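Local coordinates for cell division protein FtsZ 1 (PDB 2VAP) that binds GTP, and probably hydrolyses it and polymerises in a GTP-dependent manner into the contractile Z ring at the future cell division site, at residues Thr79-Asp82 and Lys83-Leu86; Glu193-Phe196 and Glu197-Pro200; Ile232-Phe236 and Ala237-Ala241; Ala305-Ser308 and Ser309-Pro313. All coordinates share one frame; numbering follows the deposited sequence.

Interaction 1: residues Thr79-Asp82 and Lys83-Leu86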
# COMPACT_ATOMS: atom_id res chain seq x y z
N THR A 79 4.37 -0.21 -19.58
CA THR A 79 4.13 -0.80 -18.26
C THR A 79 4.04 -2.33 -18.37
O THR A 79 3.53 -2.86 -19.36
CB THR A 79 2.83 -0.24 -17.64
OG1 THR A 79 2.91 1.19 -17.56
CG2 THR A 79 2.57 -0.80 -16.25
N LYS A 80 4.56 -3.02 -17.36
CA LYS A 80 4.42 -4.47 -17.26
C LYS A 80 3.34 -4.81 -16.23
O LYS A 80 3.43 -4.41 -15.07
CB LYS A 80 5.75 -5.13 -16.89
CG LYS A 80 6.72 -5.31 -18.06
CD LYS A 80 7.57 -4.06 -18.30
CE LYS A 80 8.51 -4.24 -19.49
NZ LYS A 80 7.79 -4.27 -20.79
N ALA A 81 2.33 -5.56 -16.67
CA ALA A 81 1.18 -5.91 -15.82
C ALA A 81 0.47 -7.16 -16.33
O ALA A 81 0.60 -7.52 -17.50
CB ALA A 81 0.20 -4.74 -15.76
N ASP A 82 -0.28 -7.81 -15.45
CA ASP A 82 -1.15 -8.92 -15.84
C ASP A 82 -2.27 -8.43 -16.75
O ASP A 82 -2.66 -9.12 -17.70
CB ASP A 82 -1.75 -9.62 -14.61
CG ASP A 82 -0.72 -10.38 -13.80
OD1 ASP A 82 0.13 -11.08 -14.40
OD2 ASP A 82 -0.76 -10.28 -12.56
N LYS A 83 -2.78 -7.24 -16.46
CA LYS A 83 -3.87 -6.63 -17.22
C LYS A 83 -3.65 -5.12 -17.34
O LYS A 83 -3.32 -4.45 -16.36
CB LYS A 83 -5.22 -6.93 -16.57
CG LYS A 83 -6.44 -6.27 -17.23
CD LYS A 83 -6.74 -6.86 -18.60
CE LYS A 83 -7.92 -6.16 -19.25
NZ LYS A 83 -8.20 -6.68 -20.62
N LYS A 84 -3.83 -4.60 -18.56
CA LYS A 84 -3.74 -3.16 -18.81
C LYS A 84 -5.07 -2.63 -19.31
O LYS A 84 -5.71 -3.25 -20.16
CB LYS A 84 -2.64 -2.85 -19.83
CG LYS A 84 -1.26 -3.37 -19.48
CD LYS A 84 -0.27 -3.04 -20.58
CE LYS A 84 0.89 -4.02 -20.60
NZ LYS A 84 1.94 -3.60 -21.56
N ILE A 85 -5.49 -1.48 -18.77
CA ILE A 85 -6.72 -0.82 -19.21
C ILE A 85 -6.44 0.63 -19.57
O ILE A 85 -6.02 1.42 -18.72
CB ILE A 85 -7.84 -0.88 -18.14
CG1 ILE A 85 -8.11 -2.33 -17.70
CG2 ILE A 85 -9.13 -0.24 -18.67
CD1 ILE A 85 -8.91 -2.45 -16.41
N LEU A 86 -6.67 0.97 -20.84
CA LEU A 86 -6.63 2.37 -21.27
C LEU A 86 -7.99 3.00 -20.99
O LEU A 86 -8.97 2.70 -21.67
CB LEU A 86 -6.27 2.48 -22.75
CG LEU A 86 -6.07 3.90 -23.30
CD1 LEU A 86 -4.78 4.52 -22.78
CD2 LEU A 86 -6.09 3.88 -24.81
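The flat group that carries this contact is the peptide carbonyl of T79, and K84 meets it end-on. K84 NZ gives a hydrogen bond of 2.8 Å to T79 O. The C=O...N angle is 167°, so the ammonium lies over neither face of the peptide. K84 CE follows close behind, 3.1 Å from the same T79 O. The second flat group, the D82 carboxylate, turns away from 83-86. Its two oxygens are taken at different places: OD1 forms a salt bridge with K57, and OD2 accepts from the backbone N of T66.

The loop 79-82 links helix 73-77 to strand 83-86, an outermost strand of the parallel six-stranded sheet of the Rossmann-like GTPase domain. Strand 83-86 is bonded to strand 64-70 through K83 and I85.

The K84 chain starts with CG beside the backbone N (chi1 -56°) and then runs extended, which carries the amine back across the turn to T79. On the way CG passes 4.2 Å from A81 CB. K84 NZ also has a weak hydrogen bond to I77 O, at the end of helix 73-77. With an alanine in place of K84, T79 O would probably lose its charged donor and the flank of A81 its cover.

T79 faces helix 46-59, whose start holds the GTP-binding residue G47, and its OG1 bonds to Q75 O. The T79 side chain is about 10 Å from the bound GDP. A81 CB packs on I53 and A68, and also sits 3.6 Å from K83 O.

Interaction 2: residues Glu193-Phe196 and Glu197-Pro200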
# COMPACT_ATOMS: atom_id res chain seq x y z
N GLU A 193 7.06 14.29 1.15
CA GLU A 193 7.87 15.35 1.76
C GLU A 193 8.75 14.82 2.90
O GLU A 193 9.88 15.27 3.08
CB GLU A 193 6.99 16.51 2.23
CG GLU A 193 7.75 17.72 2.78
CD GLU A 193 8.64 18.43 1.75
OE1 GLU A 193 8.52 18.14 0.54
OE2 GLU A 193 9.44 19.29 2.16
N LYS A 194 8.23 13.86 3.66
CA LYS A 194 8.96 13.27 4.79
C LYS A 194 10.15 12.41 4.36
O LYS A 194 11.02 12.10 5.18
CB LYS A 194 8.02 12.49 5.71
CG LYS A 194 6.88 13.32 6.32
CD LYS A 194 7.37 14.54 7.11
CE LYS A 194 7.86 14.18 8.49
NZ LYS A 194 8.06 15.38 9.35
N LEU A 195 10.19 12.03 3.08
CA LEU A 195 11.34 11.30 2.53
C LEU A 195 12.60 12.16 2.57
O LEU A 195 13.71 11.63 2.64
CB LEU A 195 11.07 10.84 1.10
CG LEU A 195 9.93 9.83 0.87
CD1 LEU A 195 9.63 9.71 -0.61
CD2 LEU A 195 10.27 8.47 1.46
N PHE A 196 12.42 13.48 2.54
CA PHE A 196 13.53 14.42 2.62
C PHE A 196 14.15 14.50 4.02
O PHE A 196 15.18 15.16 4.21
CB PHE A 196 13.11 15.80 2.12
CG PHE A 196 13.12 15.95 0.62
CD1 PHE A 196 14.15 15.40 -0.15
CD2 PHE A 196 12.11 16.65 -0.02
CE1 PHE A 196 14.16 15.54 -1.54
CE2 PHE A 196 12.11 16.80 -1.41
CZ PHE A 196 13.14 16.24 -2.17
N GLU A 197 13.52 13.85 5.00
CA GLU A 197 14.13 13.69 6.32
C GLU A 197 15.03 12.46 6.33
O GLU A 197 15.99 12.38 7.10
CB GLU A 197 13.06 13.59 7.42
CG GLU A 197 12.38 14.92 7.73
CD GLU A 197 11.49 14.86 8.97
OE1 GLU A 197 11.53 13.86 9.71
OE2 GLU A 197 10.74 15.84 9.20
N ILE A 198 14.72 11.50 5.46
CA ILE A 198 15.53 10.29 5.29
C ILE A 198 16.71 10.57 4.36
O ILE A 198 17.85 10.20 4.66
CB ILE A 198 14.69 9.09 4.77
CG1 ILE A 198 13.49 8.84 5.68
CG2 ILE A 198 15.56 7.83 4.66
CD1 ILE A 198 12.42 7.93 5.09
N VAL A 199 16.43 11.22 3.23
CA VAL A 199 17.47 11.60 2.26
C VAL A 199 17.46 13.12 1.97
O VAL A 199 17.00 13.55 0.91
CB VAL A 199 17.39 10.77 0.95
CG1 VAL A 199 17.94 9.36 1.17
CG2 VAL A 199 15.96 10.71 0.39
N PRO A 200 17.98 13.93 2.92
CA PRO A 200 17.92 15.39 2.77
C PRO A 200 18.67 15.90 1.54
O PRO A 200 19.75 15.39 1.21
CB PRO A 200 18.58 15.90 4.05
CG PRO A 200 19.40 14.77 4.55
CD PRO A 200 18.66 13.54 4.17
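K194 and E197 lie side by side and point the same way, one turn apart. K194 NZ closes a salt bridge of 2.7 Å on E197 OE2. The amine comes from above the carboxylate, 49° out of its plane. The two chains reach this point differently. Bends at chi2 and chi3 bring the K194 amine back over the turn, while E197 runs extended beyond CG. K194 NZ has a second, long and weak ion pair with D276.

F196 is directed elsewhere. Its ring is met at the edge, in plane, by V199 O, which lies 3.6 Å from F196 CD1. E193 OE1 also lies in the plane at the ring edge and accepts from V163 N. Beyond the turn, the F196 ring meets F162 with the planes at about 45°.

L195 takes the buried side. It packs on A211 and V214 of helix 204-227, and its CD2 is 4.3 Å from I198 CD1. Its carbonyl oxygen receives two amides: V199 N, nearly straight at 2.8 Å (N-H...O 172°), and I198 N, in a weak bond. V199 CG2 stands between its own backbone N and carbonyl carbon, which brings it 3.3 Å from L195 O. P200 ends the turn with a CA-H...O contact to F196 O.

The arrangement is a short, weakly bonded helical turn with an i to i+3 salt bridge on its outer side. It follows strand 186-191, the last of the parallel GTPase sheet, and leads to helix 204-227, which carries the GTP-binding D212.

Interaction 3: residues Ile232-Phe236 and Ala237-Ala241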
# COMPACT_ATOMS: atom_id res chain seq x y z
N ILE A 232 5.67 -17.08 10.13
CA ILE A 232 4.33 -16.85 10.65
C ILE A 232 3.46 -16.26 9.54
O ILE A 232 3.68 -15.12 9.11
CB ILE A 232 4.35 -15.88 11.87
CG1 ILE A 232 5.20 -16.45 13.01
CG2 ILE A 232 2.92 -15.54 12.34
CD1 ILE A 232 4.71 -17.77 13.60
N ASN A 233 2.51 -17.05 9.06
CA ASN A 233 1.56 -16.59 8.05
C ASN A 233 0.34 -15.96 8.69
O ASN A 233 -0.01 -16.28 9.83
CB ASN A 233 1.15 -17.74 7.13
CG ASN A 233 0.31 -17.28 5.94
OD1 ASN A 233 -0.74 -17.86 5.65
ND2 ASN A 233 0.76 -16.24 5.25
N VAL A 234 -0.31 -15.06 7.95
CA VAL A 234 -1.47 -14.34 8.46
C VAL A 234 -2.75 -14.77 7.73
O VAL A 234 -2.78 -14.89 6.51
CB VAL A 234 -1.29 -12.81 8.34
CG1 VAL A 234 -2.42 -12.09 9.05
CG2 VAL A 234 0.04 -12.38 8.93
N ASP A 235 -3.79 -15.03 8.52
CA ASP A 235 -5.12 -15.35 8.02
C ASP A 235 -5.76 -14.08 7.49
O ASP A 235 -5.73 -13.04 8.15
CB ASP A 235 -5.96 -15.93 9.17
CG ASP A 235 -7.30 -16.51 8.71
OD1 ASP A 235 -7.91 -17.25 9.51
OD2 ASP A 235 -7.75 -16.23 7.58
N PHE A 236 -6.34 -14.16 6.29
CA PHE A 236 -7.04 -13.02 5.68
C PHE A 236 -8.13 -12.47 6.60
O PHE A 236 -8.38 -11.26 6.63
CB PHE A 236 -7.63 -13.40 4.32
CG PHE A 236 -8.44 -12.30 3.68
CD1 PHE A 236 -7.85 -11.09 3.31
CD2 PHE A 236 -9.80 -12.48 3.45
CE1 PHE A 236 -8.61 -10.08 2.73
CE2 PHE A 236 -10.56 -11.47 2.86
CZ PHE A 236 -9.96 -10.27 2.50
N ALA A 237 -8.77 -13.36 7.36
CA ALA A 237 -9.79 -12.98 8.34
C ALA A 237 -9.24 -12.01 9.39
O ALA A 237 -9.93 -11.07 9.79
CB ALA A 237 -10.37 -14.22 9.01
N ASP A 238 -8.01 -12.24 9.83
CA ASP A 238 -7.35 -11.38 10.81
C ASP A 238 -6.93 -10.03 10.22
O ASP A 238 -7.00 -9.01 10.90
CB ASP A 238 -6.14 -12.10 11.43
CG ASP A 238 -6.54 -13.27 12.31
OD1 ASP A 238 -7.65 -13.25 12.88
OD2 ASP A 238 -5.73 -14.21 12.44
N VAL A 239 -6.50 -10.04 8.96
CA VAL A 239 -6.20 -8.81 8.24
C VAL A 239 -7.47 -7.98 8.05
O VAL A 239 -7.48 -6.78 8.30
CB VAL A 239 -5.53 -9.09 6.86
CG1 VAL A 239 -5.46 -7.84 6.00
CG2 VAL A 239 -4.14 -9.66 7.06
N LYS A 240 -8.55 -8.66 7.65
CA LYS A 240 -9.85 -8.02 7.45
C LYS A 240 -10.37 -7.38 8.75
O LYS A 240 -10.95 -6.30 8.71
CB LYS A 240 -10.86 -9.04 6.91
CG LYS A 240 -11.99 -8.43 6.10
CD LYS A 240 -12.91 -9.49 5.54
CE LYS A 240 -14.03 -8.87 4.72
NZ LYS A 240 -14.95 -9.91 4.16
N ALA A 241 -10.13 -8.05 9.88
CA ALA A 241 -10.56 -7.56 11.19
C ALA A 241 -9.95 -6.20 11.55
O ALA A 241 -10.60 -5.37 12.18
CB ALA A 241 -10.24 -8.58 12.27
O HOH W 1 -3.48 -14.78 11.26
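V234 and V239 make the tight part of this contact. Their side chains cross at about a right angle, with V234 CG1 3.6 Å from V239 CG2. This apolar pair is buried against L225 and I226 of helix 204-227 and I318 of strand 316-323.

The polar side is more open to solvent and includes a water. D235 CG is anti to its own N (chi1 -171°), which lets OD2 accept a hydrogen bond from A237 N at 3.1 Å. The amide meets the carboxylate from above, 61° out of its plane. D235 O accepts from V239 N at 3.2 Å and, weakly, from D238 N. The water links the backbone N of D235 to D238: it accepts from D235 N at 2.8 Å and donates to D238 OD2 at 2.6 Å. Were D235 an alanine, A237 N would probably lose its side-chain cap and the first turn of the helix would be held less firmly. Further along, the F236 ring makes a loose contact, its CE2 4.1 Å from K240 CD.

D235 is thus the N-cap of helix 236-243. Its neighbour V234 and V239, five residues on, form a hydrophobic staple, and the water stands where a capping box would have a direct bond.

Interaction 4: residues Ala305-Ser308 and Ser309-Pro313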
# COMPACT_ATOMS: atom_id res chain seq x y z
N ALA A 305 6.48 -7.08 20.40
CA ALA A 305 6.43 -6.64 21.79
C ALA A 305 6.78 -5.16 21.94
O ALA A 305 6.16 -4.44 22.74
CB ALA A 305 7.35 -7.49 22.65
N THR A 306 7.77 -4.71 21.17
CA THR A 306 8.20 -3.31 21.18
C THR A 306 7.11 -2.39 20.65
O THR A 306 6.83 -1.33 21.23
CB THR A 306 9.52 -3.11 20.38
OG1 THR A 306 10.52 -4.01 20.88
CG2 THR A 306 10.03 -1.68 20.51
N VAL A 307 6.47 -2.79 19.55
CA VAL A 307 5.36 -2.04 18.96
C VAL A 307 4.17 -1.98 19.93
O VAL A 307 3.59 -0.92 20.14
CB VAL A 307 4.92 -2.61 17.59
CG1 VAL A 307 3.65 -1.94 17.09
CG2 VAL A 307 6.03 -2.46 16.56
N SER A 308 3.84 -3.13 20.52
CA SER A 308 2.71 -3.25 21.44
C SER A 308 2.86 -2.36 22.68
O SER A 308 1.89 -1.76 23.14
CB SER A 308 2.49 -4.71 21.85
OG SER A 308 1.31 -4.85 22.62
N SER A 309 4.08 -2.29 23.21
CA SER A 309 4.37 -1.47 24.39
C SER A 309 4.30 0.02 24.08
O SER A 309 3.91 0.82 24.93
CB SER A 309 5.75 -1.83 24.96
OG SER A 309 6.78 -1.59 24.01
N ARG A 310 4.67 0.39 22.85
CA ARG A 310 4.67 1.78 22.42
C ARG A 310 3.26 2.29 22.11
O ARG A 310 2.92 3.43 22.43
CB ARG A 310 5.60 1.96 21.21
CG ARG A 310 5.71 3.39 20.67
CD ARG A 310 6.29 4.36 21.69
NE ARG A 310 6.24 5.74 21.23
CZ ARG A 310 5.20 6.56 21.39
NH1 ARG A 310 4.10 6.14 22.00
NH2 ARG A 310 5.26 7.80 20.93
N LEU A 311 2.45 1.43 21.49
CA LEU A 311 1.07 1.79 21.13
C LEU A 311 0.12 1.70 22.32
O LEU A 311 0.49 1.23 23.40
CB LEU A 311 0.57 0.91 19.98
CG LEU A 311 1.23 0.99 18.60
CD1 LEU A 311 0.54 0.01 17.67
CD2 LEU A 311 1.18 2.40 18.02
N ASP A 312 -1.12 2.15 22.10
CA ASP A 312 -2.20 2.02 23.07
C ASP A 312 -2.46 0.54 23.35
O ASP A 312 -2.55 -0.26 22.41
CB ASP A 312 -3.46 2.71 22.54
CG ASP A 312 -4.52 2.91 23.61
OD1 ASP A 312 -5.21 1.94 23.97
OD2 ASP A 312 -4.68 4.06 24.07
N PRO A 313 -2.58 0.16 24.64
CA PRO A 313 -2.79 -1.24 25.03
C PRO A 313 -4.04 -1.90 24.43
O PRO A 313 -4.11 -3.12 24.36
CB PRO A 313 -2.91 -1.17 26.56
CG PRO A 313 -3.23 0.25 26.86
CD PRO A 313 -2.52 1.04 25.82
O HOH W 2 -0.54 -2.11 22.08
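V307 overlaps L311 one turn on. The two side chains lie side by side and point the same way, with V307 CG1 3.7 Å from L311 CD1. They sit at the C-terminal end of helix 297-310, the helix of a beta-alpha-beta crossover between the parallel strands 284-291 and 316-323. Both face the mixed sheet of the C-terminal domain: V307 rests on I287 and L335, L311 on A285 and I337. V307 also touches V266 of helix 261-270, so it is buried from two directions. L311 CG has turned beside its own backbone N (chi1 -65°), which lays it 3.4 Å from V307 O.

The outer side is polar. S309 OG stands between its backbone N and carbonyl carbon (chi1 61°) and so folds back along the helix. It is 2.8 Å from T306 O and 3.2 Å from A305 O, and its single proton could serve either. A305 O also accepts from S309 N. T306 O takes R310 N in the same helical pattern. The R310 side chain leads away, and its NH1 forms a salt bridge with D280.

L311 is the first residue to leave helical backbone angles, yet its amide still keeps the last helical bond. L311 N reaches V307 O at 2.9 Å, with an N-H...O angle of 157°. R310 N adds a weak bond to the same oxygen. Past the end, a water lies between two carbonyls, 2.7 Å from S308 O and 2.8 Å from D312 O, and may donate to either.

How the interactions relate
The four contacts come in series along the chain and none touches another. Interactions 1 and 2 belong to the GTPase domain, near the two edge strands of its parallel sheet, 83-86 and 186-191. Their centres are about 31 Å apart, with the bound GDP nearer to interaction 2, about 7 Å from the L195 side chain. Interaction 3 starts helix 236-243, after the long helix 204-227 that interaction 2 leads to. Interaction 4 ends helix 297-310 in the C-terminal domain. Its centre is about 19 Å from that of interaction 3 and about 40 Å from that of interaction 1. Strand 316-323 follows interaction 4 and also contacts V234, so the last two contacts share a neighbour.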